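Local atomic coordinates of peptidase M3B, oligoendopeptidase F (Enterococcus faecium, PDB entry 2QR4), a protein that probably hydrolyses short peptides as a metallopeptidase of the M3 (oligoendopeptidase F) family. Residues D101-W104 / Q105-E109; S89-E92 / P93-Q97; H178-Y181 / G182-L185; V155-N158 / A159-F163; Y249-L252 / V253-N257. All coordinates share one frame; numbering follows the deposited sequence.

Contact 1: residues D101-W104 / Q105-E109; sequences DQIW and QYFKE
W104 and F107 form the aromatic half of this one-turn contact along helix 100-109. The two side chains run side by side in the same direction, yet their planes are turned 61° apart: the edge of the indole's six-membered ring is directed at the face of F107, in a T-shaped pair with centroids 5.0 Å apart. CE3 of W104 stands over the centre of the phenyl ring. F107, with CG opposite its carbonyl carbon (chi1 -81°), leans its ring back along the helix to meet the indole.

Apolar packing continues one residue earlier, where CG2 of I103 approaches CE1 of F107 at 4.1 Å.

In the backbone, Y106 N reaches Q102 O at 3.2 Å and K108 N reaches W104 O at 3.3 Å, whereas Q105 N is held weakly by D101 O. The carbonyl oxygen of Q102 also sits above one face of the Y106 ring, toward its rim; the hydroxyl of that tyrosine bonds to L29 O.

I103, W104 and F107 also touch helix 117-124, through I120 and R117. This is the pattern of an amphipathic helix, with an apolar ridge packed on its neighbour and D101, Q102, Q105 and K108 exposed.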
loop_
_atom_site.group_PDB
_atom_site.type_symbol
_atom_site.label_atom_id
_atom_site.label_comp_id
_atom_site.label_asym_id
_atom_site.label_seq_id
_atom_site.Cartn_x
_atom_site.Cartn_y
_atom_site.Cartn_z
ATOM N N ASP A 101 7.002 18.842 -37.180
ATOM C CA ASP A 101 7.735 19.808 -38.006
ATOM C C ASP A 101 7.717 21.238 -37.478
ATOM O O ASP A 101 8.595 22.034 -37.816
ATOM C CB ASP A 101 7.364 19.741 -39.506
ATOM C CG ASP A 101 6.138 18.887 -39.788
ATOM O OD1 ASP A 101 5.740 18.846 -40.976
ATOM O OD2 ASP A 101 5.578 18.255 -38.847
ATOM N N GLN A 102 6.726 21.574 -36.655
ATOM C CA GLN A 102 6.729 22.868 -35.964
ATOM C C GLN A 102 7.831 22.882 -34.908
ATOM O O GLN A 102 8.473 23.902 -34.667
ATOM C CB GLN A 102 5.393 23.127 -35.276
ATOM C CG GLN A 102 4.291 23.692 -36.150
ATOM C CD GLN A 102 2.962 23.710 -35.412
ATOM O OE1 GLN A 102 2.400 22.655 -35.090
ATOM N NE2 GLN A 102 2.469 24.909 -35.109
ATOM N N ILE A 103 8.027 21.732 -34.276
ATOM C CA ILE A 103 9.019 21.577 -33.223
ATOM C C ILE A 103 10.439 21.757 -33.759
ATOM O O ILE A 103 11.191 22.572 -33.229
ATOM C CB ILE A 103 8.854 20.220 -32.509
ATOM C CG1 ILE A 103 7.510 20.172 -31.779
ATOM C CG2 ILE A 103 9.971 19.978 -31.529
ATOM C CD1 ILE A 103 7.259 18.876 -31.019
ATOM N N TRP A 104 10.803 21.032 -34.817
ATOM C CA TRP A 104 12.159 21.161 -35.371
ATOM C C TRP A 104 12.327 22.470 -36.145
ATOM O O TRP A 104 13.445 22.882 -36.460
ATOM C CB TRP A 104 12.566 19.944 -36.226
ATOM C CG TRP A 104 12.303 18.637 -35.558
ATOM C CD1 TRP A 104 11.461 17.650 -35.992
ATOM C CD2 TRP A 104 12.849 18.178 -34.310
ATOM N NE1 TRP A 104 11.450 16.602 -35.092
ATOM C CE2 TRP A 104 12.293 16.901 -34.053
ATOM C CE3 TRP A 104 13.749 18.722 -33.384
ATOM C CZ2 TRP A 104 12.617 16.159 -32.919
ATOM C CZ3 TRP A 104 14.065 17.979 -32.246
ATOM C CH2 TRP A 104 13.500 16.713 -32.029
ATOM N N GLN A 105 11.210 23.134 -36.426
ATOM C CA GLN A 105 11.254 24.459 -37.033
ATOM C C GLN A 105 11.726 25.480 -35.997
ATOM O O GLN A 105 12.426 26.443 -36.328
ATOM C CB GLN A 105 9.882 24.838 -37.601
ATOM C CG GLN A 105 9.867 26.120 -38.427
ATOM C CD GLN A 105 11.083 26.258 -39.327
ATOM O OE1 GLN A 105 11.715 27.313 -39.364
ATOM N NE2 GLN A 105 11.426 25.189 -40.046
ATOM N N TYR A 106 11.343 25.253 -34.741
ATOM C CA TYR A 106 11.797 26.068 -33.618
ATOM C C TYR A 106 13.304 25.911 -33.420
ATOM O O TYR A 106 13.993 26.854 -33.034
ATOM C CB TYR A 106 11.099 25.633 -32.329
ATOM C CG TYR A 106 9.713 26.191 -32.082
ATOM C CD1 TYR A 106 9.249 27.325 -32.745
ATOM C CD2 TYR A 106 8.884 25.601 -31.132
ATOM C CE1 TYR A 106 7.975 27.834 -32.484
ATOM C CE2 TYR A 106 7.620 26.101 -30.864
ATOM C CZ TYR A 106 7.170 27.214 -31.534
ATOM O OH TYR A 106 5.909 27.686 -31.241
ATOM N N PHE A 107 13.802 24.702 -33.664
ATOM C CA PHE A 107 15.227 24.408 -33.525
ATOM C C PHE A 107 16.093 25.130 -34.555
ATOM O O PHE A 107 17.219 25.522 -34.251
ATOM C CB PHE A 107 15.474 22.898 -33.569
ATOM C CG PHE A 107 15.205 22.209 -32.257
ATOM C CD1 PHE A 107 13.927 22.159 -31.734
ATOM C CD2 PHE A 107 16.232 21.620 -31.543
ATOM C CE1 PHE A 107 13.680 21.527 -30.521
ATOM C CE2 PHE A 107 15.991 20.992 -30.335
ATOM C CZ PHE A 107 14.719 20.946 -29.823
ATOM N N LYS A 108 15.578 25.301 -35.769
ATOM C CA LYS A 108 16.288 26.082 -36.771
ATOM C C LYS A 108 16.389 27.527 -36.305
ATOM O O LYS A 108 17.430 28.166 -36.453
ATOM C CB LYS A 108 15.579 26.030 -38.126
ATOM C CG LYS A 108 15.880 24.792 -38.957
ATOM C CD LYS A 108 15.642 25.067 -40.434
ATOM C CE LYS A 108 16.426 26.297 -40.885
ATOM N NZ LYS A 108 16.263 26.576 -42.336
ATOM N N GLU A 109 15.300 28.033 -35.734
ATOM C CA GLU A 109 15.220 29.437 -35.329
ATOM C C GLU A 109 16.063 29.754 -34.093
ATOM O O GLU A 109 16.573 30.862 -33.957
ATOM C CB GLU A 109 13.761 29.846 -35.088
ATOM C CG GLU A 109 12.810 29.423 -36.200
ATOM C CD GLU A 109 11.407 29.981 -36.040
ATOM O OE1 GLU A 109 10.773 30.263 -37.082
ATOM O OE2 GLU A 109 10.938 30.139 -34.889
#

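Contact 2: residues S89-E92 / P93-Q97; sequences SWFE and PEILQ
F91 and I95, one turn apart, meet with the methyl of one over the ring of the other. CD1 of I95 lies 3.6 Å from the centroid of the F91 ring and 22° off its normal, a CH-pi contact displaced toward the CZ side of the face. A chi1 of 178° brings the F91 ring there, beside its own carbonyl carbon and hence on the side of the following turn.

W90 and E94 are set differently. The carboxylate plane of E94 is inclined 54° to the indole, and its CD comes within 3.7 Å of CE3 of W90, neither squarely over the ring nor at its edge. NE1 of W90 bonds to the S22 hydroxyl, while OE2 of E94 accepts from G27 N, so both polar ends are tied to the chain near residues 22-27.

P93, which follows E92, lacks an N-H; its CD rests 3.4 Å from S89 O. Beyond it the bonds are regular: E94 N donates to W90 O, I95 N to F91 O at 2.9 Å, and L96 N to E92 O.

The chemistry is thus divided. F91 and I95 give an apolar side to helices 33-63 and 117-124, while the polar ends of W90 and E94 anchor the short helix by hydrogen bonds.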
loop_
_atom_site.group_PDB
_atom_site.type_symbol
_atom_site.label_atom_id
_atom_site.label_comp_id
_atom_site.label_asym_id
_atom_site.label_seq_id
_atom_site.Cartn_x
_atom_site.Cartn_y
_atom_site.Cartn_z
ATOM N N SER A 89 2.763 18.988 -15.255
ATOM C CA SER A 89 2.222 17.903 -16.072
ATOM C C SER A 89 1.580 18.353 -17.390
ATOM O O SER A 89 1.310 17.524 -18.252
ATOM C CB SER A 89 1.210 17.078 -15.257
ATOM O OG SER A 89 0.099 17.871 -14.849
ATOM N N TRP A 90 1.321 19.651 -17.546
ATOM C CA TRP A 90 0.744 20.160 -18.795
ATOM C C TRP A 90 1.793 20.176 -19.913
ATOM O O TRP A 90 1.466 20.255 -21.099
ATOM C CB TRP A 90 0.203 21.568 -18.589
ATOM C CG TRP A 90 1.253 22.475 -18.034
ATOM C CD1 TRP A 90 1.463 22.780 -16.719
ATOM C CD2 TRP A 90 2.252 23.175 -18.775
ATOM N NE1 TRP A 90 2.522 23.629 -16.596
ATOM C CE2 TRP A 90 3.035 23.887 -17.842
ATOM C CE3 TRP A 90 2.561 23.276 -20.142
ATOM C CZ2 TRP A 90 4.125 24.678 -18.224
ATOM C CZ3 TRP A 90 3.634 24.062 -20.521
ATOM C CH2 TRP A 90 4.407 24.756 -19.562
ATOM N N PHE A 91 3.055 20.078 -19.512
ATOM C CA PHE A 91 4.195 20.357 -20.377
ATOM C C PHE A 91 4.323 19.457 -21.621
ATOM O O PHE A 91 4.356 19.964 -22.752
ATOM C CB PHE A 91 5.470 20.358 -19.526
ATOM C CG PHE A 91 6.725 20.581 -20.303
ATOM C CD1 PHE A 91 6.903 21.734 -21.043
ATOM C CD2 PHE A 91 7.731 19.644 -20.282
ATOM C CE1 PHE A 91 8.066 21.944 -21.761
ATOM C CE2 PHE A 91 8.899 19.850 -20.992
ATOM C CZ PHE A 91 9.065 21.001 -21.731
ATOM N N GLU A 92 4.395 18.141 -21.432
ATOM C CA GLU A 92 4.535 17.215 -22.568
ATOM C C GLU A 92 3.299 17.147 -23.491
ATOM O O GLU A 92 3.429 17.110 -24.717
ATOM C CB GLU A 92 4.918 15.821 -22.078
ATOM C CG GLU A 92 6.206 15.794 -21.261
ATOM C CD GLU A 92 6.744 14.377 -21.034
ATOM O OE1 GLU A 92 6.074 13.388 -21.420
ATOM O OE2 GLU A 92 7.849 14.250 -20.468
ATOM N N PRO A 93 2.098 17.080 -22.905
ATOM C CA PRO A 93 0.886 17.237 -23.703
ATOM C C PRO A 93 0.921 18.498 -24.559
ATOM O O PRO A 93 0.533 18.449 -25.728
ATOM C CB PRO A 93 -0.221 17.331 -22.646
ATOM C CG PRO A 93 0.329 16.484 -21.510
ATOM C CD PRO A 93 1.800 16.784 -21.494
ATOM N N GLU A 94 1.383 19.618 -24.007
ATOM C CA GLU A 94 1.397 20.855 -24.800
ATOM C C GLU A 94 2.480 20.861 -25.867
ATOM O O GLU A 94 2.269 21.378 -26.954
ATOM C CB GLU A 94 1.493 22.100 -23.932
ATOM C CG GLU A 94 0.200 22.440 -23.240
ATOM C CD GLU A 94 0.125 23.897 -22.827
ATOM O OE1 GLU A 94 -0.777 24.213 -22.008
ATOM O OE2 GLU A 94 0.952 24.715 -23.329
ATOM N N ILE A 95 3.632 20.274 -25.562
ATOM C CA ILE A 95 4.650 20.098 -26.582
ATOM C C ILE A 95 4.028 19.334 -27.733
ATOM O O ILE A 95 4.147 19.719 -28.891
ATOM C CB ILE A 95 5.866 19.314 -26.054
ATOM C CG1 ILE A 95 6.702 20.196 -25.133
ATOM C CG2 ILE A 95 6.731 18.829 -27.208
ATOM C CD1 ILE A 95 7.712 19.423 -24.334
ATOM N N LEU A 96 3.327 18.263 -27.389
ATOM C CA LEU A 96 2.765 17.358 -28.378
ATOM C C LEU A 96 1.569 17.915 -29.170
ATOM O O LEU A 96 1.129 17.301 -30.134
ATOM C CB LEU A 96 2.414 16.028 -27.712
ATOM C CG LEU A 96 3.655 15.229 -27.319
ATOM C CD1 LEU A 96 3.269 13.876 -26.787
ATOM C CD2 LEU A 96 4.571 15.087 -28.522
ATOM N N GLN A 97 1.051 19.075 -28.779
ATOM C CA GLN A 97 -0.021 19.693 -29.553
ATOM C C GLN A 97 0.563 20.407 -30.757
ATOM O O GLN A 97 -0.147 20.731 -31.705
ATOM C CB GLN A 97 -0.868 20.643 -28.695
ATOM C CG GLN A 97 -1.993 19.922 -27.938
ATOM C CD GLN A 97 -2.585 20.758 -26.823
ATOM O OE1 GLN A 97 -1.911 21.602 -26.233
ATOM N NE2 GLN A 97 -3.852 20.530 -26.533
#

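Contact 3: residues H178-Y181 / G182-L185; sequences HGVY and GQLL
Y181 lies with one face of its ring against the CD2 methyl of L185, one turn further along helix 178-185. The tyrosine side chain swings out on the side of its carbonyl carbon (chi1 178°), and L185 comes across the ring at a slant. The exact fit of L185 on the ring is doubtful, because the modelled carbons stand too close. In the backbone, L185 N donates to Y181 O at 2.9 Å, and L184 N to V180 O at 3.2 Å with an N-H...O angle of 160°. V180 and L184 also pack, CG1 against the isobutyl group, although their modelled spacing is likewise doubtful.

Beyond the helix, Y181 touches F197 and L200, and L184 touches V192, all on helix 190-206. L185 leans on Y282. This is a short amphipathic helix following the hairpin strand 173-175, with L184 and L185 buried, and Y181 partly covered, against the surrounding fold.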
loop_
_atom_site.group_PDB
_atom_site.type_symbol
_atom_site.label_atom_id
_atom_site.label_comp_id
_atom_site.label_asym_id
_atom_site.label_seq_id
_atom_site.Cartn_x
_atom_site.Cartn_y
_atom_site.Cartn_z
ATOM N N HIS A 178 18.853 -8.513 9.675
ATOM C CA HIS A 178 19.378 -8.297 8.326
ATOM C C HIS A 178 20.894 -8.093 8.306
ATOM O O HIS A 178 21.576 -8.569 7.397
ATOM C CB HIS A 178 18.688 -7.108 7.660
ATOM C CG HIS A 178 17.230 -7.330 7.398
ATOM N ND1 HIS A 178 16.764 -8.389 6.648
ATOM C CD2 HIS A 178 16.137 -6.627 7.780
ATOM C CE1 HIS A 178 15.445 -8.327 6.575
ATOM N NE2 HIS A 178 15.041 -7.270 7.258
ATOM N N GLY A 179 21.417 -7.391 9.312
ATOM C CA GLY A 179 22.847 -7.117 9.388
ATOM C C GLY A 179 23.718 -8.351 9.574
ATOM O O GLY A 179 24.834 -8.419 9.075
ATOM N N VAL A 180 23.201 -9.342 10.287
ATOM C CA VAL A 180 23.999 -10.490 10.700
ATOM C C VAL A 180 23.731 -11.734 9.842
ATOM O O VAL A 180 24.553 -12.640 9.800
ATOM C CB VAL A 180 23.729 -10.789 12.192
ATOM C CG1 VAL A 180 23.602 -12.251 12.439
ATOM C CG2 VAL A 180 24.803 -10.162 13.084
ATOM N N TYR A 181 22.597 -11.765 9.141
ATOM C CA TYR A 181 22.159 -12.977 8.438
ATOM C C TYR A 181 23.162 -13.517 7.419
ATOM O O TYR A 181 23.540 -14.692 7.466
ATOM C CB TYR A 181 20.794 -12.769 7.777
ATOM C CG TYR A 181 20.302 -13.962 6.993
ATOM C CD1 TYR A 181 19.797 -15.096 7.637
ATOM C CD2 TYR A 181 20.347 -13.963 5.603
ATOM C CE1 TYR A 181 19.352 -16.201 6.900
ATOM C CE2 TYR A 181 19.911 -15.047 4.869
ATOM C CZ TYR A 181 19.414 -16.163 5.513
ATOM O OH TYR A 181 18.974 -17.229 4.745
ATOM N N GLY A 182 23.579 -12.669 6.491
ATOM C CA GLY A 182 24.595 -13.049 5.505
ATOM C C GLY A 182 25.861 -13.659 6.081
ATOM O O GLY A 182 26.408 -14.598 5.519
ATOM N N GLN A 183 26.343 -13.126 7.198
ATOM C CA GLN A 183 27.521 -13.701 7.844
ATOM C C GLN A 183 27.195 -15.114 8.248
ATOM O O GLN A 183 27.983 -16.031 8.027
ATOM C CB GLN A 183 27.902 -12.950 9.121
ATOM C CG GLN A 183 28.395 -11.529 8.951
ATOM C CD GLN A 183 28.958 -10.988 10.260
ATOM O OE1 GLN A 183 28.392 -11.226 11.334
ATOM N NE2 GLN A 183 30.085 -10.277 10.182
ATOM N N LEU A 184 26.028 -15.273 8.873
ATOM C CA LEU A 184 25.616 -16.561 9.408
ATOM C C LEU A 184 25.397 -17.599 8.304
ATOM O O LEU A 184 25.691 -18.773 8.502
ATOM C CB LEU A 184 24.386 -16.417 10.294
ATOM C CG LEU A 184 24.596 -15.607 11.577
ATOM C CD1 LEU A 184 23.273 -15.383 12.261
ATOM C CD2 LEU A 184 25.534 -16.291 12.517
ATOM N N LEU A 185 24.915 -17.169 7.136
ATOM C CA LEU A 185 24.751 -18.096 6.012
ATOM C C LEU A 185 26.085 -18.572 5.434
ATOM O O LEU A 185 26.117 -19.522 4.654
ATOM C CB LEU A 185 23.854 -17.506 4.910
ATOM C CG LEU A 185 22.409 -18.002 4.950
ATOM C CD1 LEU A 185 22.291 -19.422 4.440
ATOM C CD2 LEU A 185 21.900 -17.957 6.364
#

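Contact 4: residues V155-N158 / A159-F163; sequences VLNN and ADLVF
A159, L161 and L156 carry this contact, which forms the C-terminal end of helix 143-160, where the spiral widens into a pi-type turn before the chain leaves it at L161. A159 sits at the widening. Its N-H reaches V155 O at 2.7 Å, and the same oxygen accepts a second bond from D160 N at 3.1 Å, five residues on; the latter donor lies in the carbonyl plane. CB of A159 hangs close to that doubly gripped oxygen, and CG2 of V155 lies more loosely beside that CB.

L161 continues the wide spacing, its N-H bonding L156 O at 3.0 Å in a nearly straight line (163°). Its side chain folds back over the last turn, and CD2 meets CD1 of L156 at 3.8 Å. CG of L156 is anti to its own N (chi1 174°), which sends the isobutyl group toward the helix end to receive it. CD1 of L161 rests against the amide nitrogen of N157, ND2, which donates to the Y204 hydroxyl. F211 of helix 208-228 touches both leucines.

The turn also faces the dimer partner: the carboxylate of D160 bonds T210 and N209 of the second subunit, and the backbone O of D160 bonds Q206 of that subunit. Within the chain, a water bridges the departing chain to the helix, donating to N157 O at 2.8 Å and to L161 O at 2.9 Å.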
loop_
_atom_site.group_PDB
_atom_site.type_symbol
_atom_site.label_atom_id
_atom_site.label_comp_id
_atom_site.label_asym_id
_atom_site.label_seq_id
_atom_site.Cartn_x
_atom_site.Cartn_y
_atom_site.Cartn_z
ATOM N N VAL A 155 9.323 -0.381 5.232
ATOM C CA VAL A 155 9.186 -0.090 6.646
ATOM C C VAL A 155 8.953 -1.383 7.443
ATOM O O VAL A 155 9.613 -1.665 8.461
ATOM C CB VAL A 155 8.033 0.907 6.858
ATOM C CG1 VAL A 155 6.820 0.189 7.281
ATOM C CG2 VAL A 155 8.400 1.931 7.889
ATOM N N LEU A 156 8.038 -2.194 6.951
ATOM C CA LEU A 156 7.810 -3.490 7.552
ATOM C C LEU A 156 9.100 -4.333 7.522
ATOM O O LEU A 156 9.480 -4.931 8.531
ATOM C CB LEU A 156 6.674 -4.198 6.814
ATOM C CG LEU A 156 6.371 -5.644 7.193
ATOM C CD1 LEU A 156 6.013 -5.775 8.687
ATOM C CD2 LEU A 156 5.239 -6.132 6.326
ATOM N N ASN A 157 9.776 -4.368 6.375
ATOM C CA ASN A 157 10.951 -5.228 6.208
ATOM C C ASN A 157 12.136 -4.747 7.034
ATOM O O ASN A 157 12.838 -5.543 7.645
ATOM C CB ASN A 157 11.367 -5.334 4.731
ATOM C CG ASN A 157 12.310 -6.515 4.470
ATOM O OD1 ASN A 157 13.315 -6.393 3.763
ATOM N ND2 ASN A 157 11.982 -7.659 5.036
ATOM N N ASN A 158 12.343 -3.439 7.080
ATOM C CA ASN A 158 13.536 -2.912 7.730
ATOM C C ASN A 158 13.342 -2.344 9.109
ATOM O O ASN A 158 14.303 -2.213 9.847
ATOM C CB ASN A 158 14.224 -1.870 6.847
ATOM C CG ASN A 158 14.589 -2.428 5.489
ATOM O OD1 ASN A 158 15.341 -3.400 5.384
ATOM N ND2 ASN A 158 14.044 -1.828 4.441
ATOM N N ALA A 159 12.119 -1.986 9.475
ATOM C CA ALA A 159 11.942 -1.343 10.775
ATOM C C ALA A 159 11.147 -2.184 11.787
ATOM O O ALA A 159 11.516 -2.244 12.963
ATOM C CB ALA A 159 11.314 0.025 10.595
ATOM N N ASP A 160 10.069 -2.831 11.334
ATOM C CA ASP A 160 9.159 -3.552 12.251
ATOM C C ASP A 160 9.427 -5.060 12.459
ATOM O O ASP A 160 9.315 -5.543 13.581
ATOM C CB ASP A 160 7.680 -3.310 11.898
ATOM C CG ASP A 160 7.253 -1.838 12.062
ATOM O OD1 ASP A 160 8.023 -1.017 12.619
ATOM O OD2 ASP A 160 6.130 -1.505 11.623
ATOM N N LEU A 161 9.766 -5.807 11.412
ATOM C CA LEU A 161 10.060 -7.239 11.607
ATOM C C LEU A 161 11.172 -7.467 12.633
ATOM O O LEU A 161 12.197 -6.796 12.595
ATOM C CB LEU A 161 10.475 -7.905 10.295
ATOM C CG LEU A 161 9.416 -8.078 9.208
ATOM C CD1 LEU A 161 9.948 -8.954 8.102
ATOM C CD2 LEU A 161 8.181 -8.674 9.774
ATOM N N VAL A 162 10.972 -8.390 13.572
ATOM C CA VAL A 162 12.107 -8.865 14.363
ATOM C C VAL A 162 12.181 -10.386 14.259
ATOM O O VAL A 162 11.159 -11.076 14.258
ATOM C CB VAL A 162 12.158 -8.365 15.858
ATOM C CG1 VAL A 162 11.227 -7.187 16.108
ATOM C CG2 VAL A 162 11.881 -9.487 16.823
ATOM N N PHE A 163 13.405 -10.889 14.136
ATOM C CA PHE A 163 13.650 -12.296 13.846
ATOM C C PHE A 163 14.041 -13.059 15.101
ATOM O O PHE A 163 14.452 -12.456 16.094
ATOM C CB PHE A 163 14.728 -12.411 12.766
ATOM C CG PHE A 163 14.330 -11.782 11.469
ATOM C CD1 PHE A 163 13.648 -12.516 10.512
ATOM C CD2 PHE A 163 14.589 -10.444 11.224
ATOM C CE1 PHE A 163 13.250 -11.933 9.314
ATOM C CE2 PHE A 163 14.202 -9.860 10.026
ATOM C CZ PHE A 163 13.528 -10.609 9.075
HETATM O O HOH W 1 13.654 -5.769 10.299
#

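Contact 5: residues Y249-L252 / V253-N257; sequences YDTL and VDVVN
L252 and V256 lie side by side on the inner face of helix 246-258, CD1 of the leucine 4.1 Å from CG2 of the valine. Next to them CG2 of V253 comes obliquely to CD1 of Y249 at 4.0 Å; a chi1 of -154° turns the tyrosine ring toward that following turn. Y249, L252 and V256 are buried here: L252 meets F503 and T507 of helix 503-520, V256 meets F437 of helix 418-454, and the tyrosine hydroxyl bonds A443 O. T251 and V255 touch through their CG2 methyls, and V255 packs on I559 of helix 557-579.

The open side belongs to the aspartates. D254 is exposed and D250 partly so; OD1 of D250 forms a salt bridge with R235, and OD2 of D254 stays 5.9 Å from OD1 of D250.

V253 O is gripped twice by N257, by its backbone N and by ND2 at 2.8 Å, from opposite faces of the carbonyl plane. The second bond orients the N257 amide, whose OD1 accepts from K474 and whose ND2 also donates to E444. Apolar contacts therefore seat the helix, while the Y249 hydroxyl, the D250 carboxylate and the N257 amide link its polar groups to neighbouring parts of the chain.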
loop_
_atom_site.group_PDB
_atom_site.type_symbol
_atom_site.label_atom_id
_atom_site.label_comp_id
_atom_site.label_asym_id
_atom_site.label_seq_id
_atom_site.Cartn_x
_atom_site.Cartn_y
_atom_site.Cartn_z
ATOM N N TYR A 249 15.253 -9.021 -23.266
ATOM C CA TYR A 249 14.750 -9.725 -22.087
ATOM C C TYR A 249 14.393 -11.190 -22.422
ATOM O O TYR A 249 14.750 -12.104 -21.673
ATOM C CB TYR A 249 13.529 -8.982 -21.545
ATOM C CG TYR A 249 13.215 -9.128 -20.068
ATOM C CD1 TYR A 249 12.749 -10.337 -19.528
ATOM C CD2 TYR A 249 13.324 -8.030 -19.217
ATOM C CE1 TYR A 249 12.418 -10.437 -18.160
ATOM C CE2 TYR A 249 13.007 -8.122 -17.859
ATOM C CZ TYR A 249 12.553 -9.308 -17.336
ATOM O OH TYR A 249 12.246 -9.342 -15.991
ATOM N N ASP A 250 13.691 -11.416 -23.538
ATOM C CA ASP A 250 13.342 -12.795 -23.967
ATOM C C ASP A 250 14.584 -13.632 -24.213
ATOM O O ASP A 250 14.700 -14.740 -23.708
ATOM C CB ASP A 250 12.489 -12.811 -25.241
ATOM C CG ASP A 250 11.104 -12.208 -25.038
ATOM O OD1 ASP A 250 10.587 -12.231 -23.904
ATOM O OD2 ASP A 250 10.529 -11.707 -26.030
ATOM N N THR A 251 15.522 -13.083 -24.977
ATOM C CA THR A 251 16.789 -13.749 -25.245
ATOM C C THR A 251 17.509 -14.164 -23.965
ATOM O O THR A 251 17.987 -15.292 -23.860
ATOM C CB THR A 251 17.714 -12.848 -26.045
ATOM O OG1 THR A 251 17.131 -12.598 -27.321
ATOM C CG2 THR A 251 19.052 -13.504 -26.235
ATOM N N LEU A 252 17.576 -13.257 -22.997
ATOM C CA LEU A 252 18.210 -13.562 -21.711
ATOM C C LEU A 252 17.524 -14.741 -21.034
ATOM O O LEU A 252 18.170 -15.732 -20.690
ATOM C CB LEU A 252 18.200 -12.345 -20.776
ATOM C CG LEU A 252 18.629 -12.639 -19.337
ATOM C CD1 LEU A 252 20.165 -12.842 -19.215
ATOM C CD2 LEU A 252 18.158 -11.515 -18.439
ATOM N N VAL A 253 16.213 -14.643 -20.859
ATOM C CA VAL A 253 15.466 -15.702 -20.182
ATOM C C VAL A 253 15.552 -17.052 -20.926
ATOM O O VAL A 253 15.715 -18.101 -20.299
ATOM C CB VAL A 253 13.999 -15.266 -19.920
ATOM C CG1 VAL A 253 13.152 -16.427 -19.424
ATOM C CG2 VAL A 253 13.977 -14.129 -18.911
ATOM N N ASP A 254 15.477 -17.015 -22.256
ATOM C CA ASP A 254 15.549 -18.233 -23.077
ATOM C C ASP A 254 16.909 -18.903 -23.074
ATOM O O ASP A 254 16.995 -20.128 -22.969
ATOM C CB ASP A 254 15.127 -17.961 -24.525
ATOM C CG ASP A 254 13.648 -17.634 -24.640
ATOM O OD1 ASP A 254 12.923 -17.819 -23.639
ATOM O OD2 ASP A 254 13.207 -17.184 -25.721
ATOM N N VAL A 255 17.974 -18.119 -23.224
ATOM C CA VAL A 255 19.317 -18.700 -23.229
ATOM C C VAL A 255 19.669 -19.277 -21.852
ATOM O O VAL A 255 20.223 -20.368 -21.748
ATOM C CB VAL A 255 20.375 -17.680 -23.687
ATOM C CG1 VAL A 255 21.769 -18.253 -23.525
ATOM C CG2 VAL A 255 20.119 -17.260 -25.153
ATOM N N VAL A 256 19.308 -18.562 -20.793
ATOM C CA VAL A 256 19.545 -19.057 -19.449
ATOM C C VAL A 256 18.764 -20.345 -19.187
ATOM O O VAL A 256 19.316 -21.309 -18.672
ATOM C CB VAL A 256 19.256 -17.992 -18.370
ATOM C CG1 VAL A 256 19.274 -18.624 -16.997
ATOM C CG2 VAL A 256 20.298 -16.859 -18.443
ATOM N N ASN A 257 17.492 -20.373 -19.567
ATOM C CA ASN A 257 16.700 -21.604 -19.444
ATOM C C ASN A 257 17.274 -22.795 -20.199
ATOM O O ASN A 257 17.251 -23.923 -19.708
ATOM C CB ASN A 257 15.245 -21.372 -19.838
ATOM C CG ASN A 257 14.407 -20.918 -18.667
ATOM O OD1 ASN A 257 13.834 -21.734 -17.947
ATOM N ND2 ASN A 257 14.388 -19.618 -18.428
#

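How the contacts relate
From the N terminus the contacts come in the order 2, 1, 4, 3, 5. Each joins adjoining residues in or at the end of one helix, closing only local turns, and none nests within or crosses another. Contacts 2 and 1 occupy successive helices, 91-95 and 100-109, at one end of the molecule and touch through I95 CG2 and I103 CD1, 3.8 Å apart. About 42 Å from contact 2, centre to centre, contact 4 ends helix 143-160. The hairpin 165-167/173-175 then leads to contact 3, whose H178 returns to contact 4, with NE2 2.8 Å from N157 O and its ring edge-to-face with F163. Contact 5 touches none of the others; its helix packs among helices 418-454, 503-520 and 557-579.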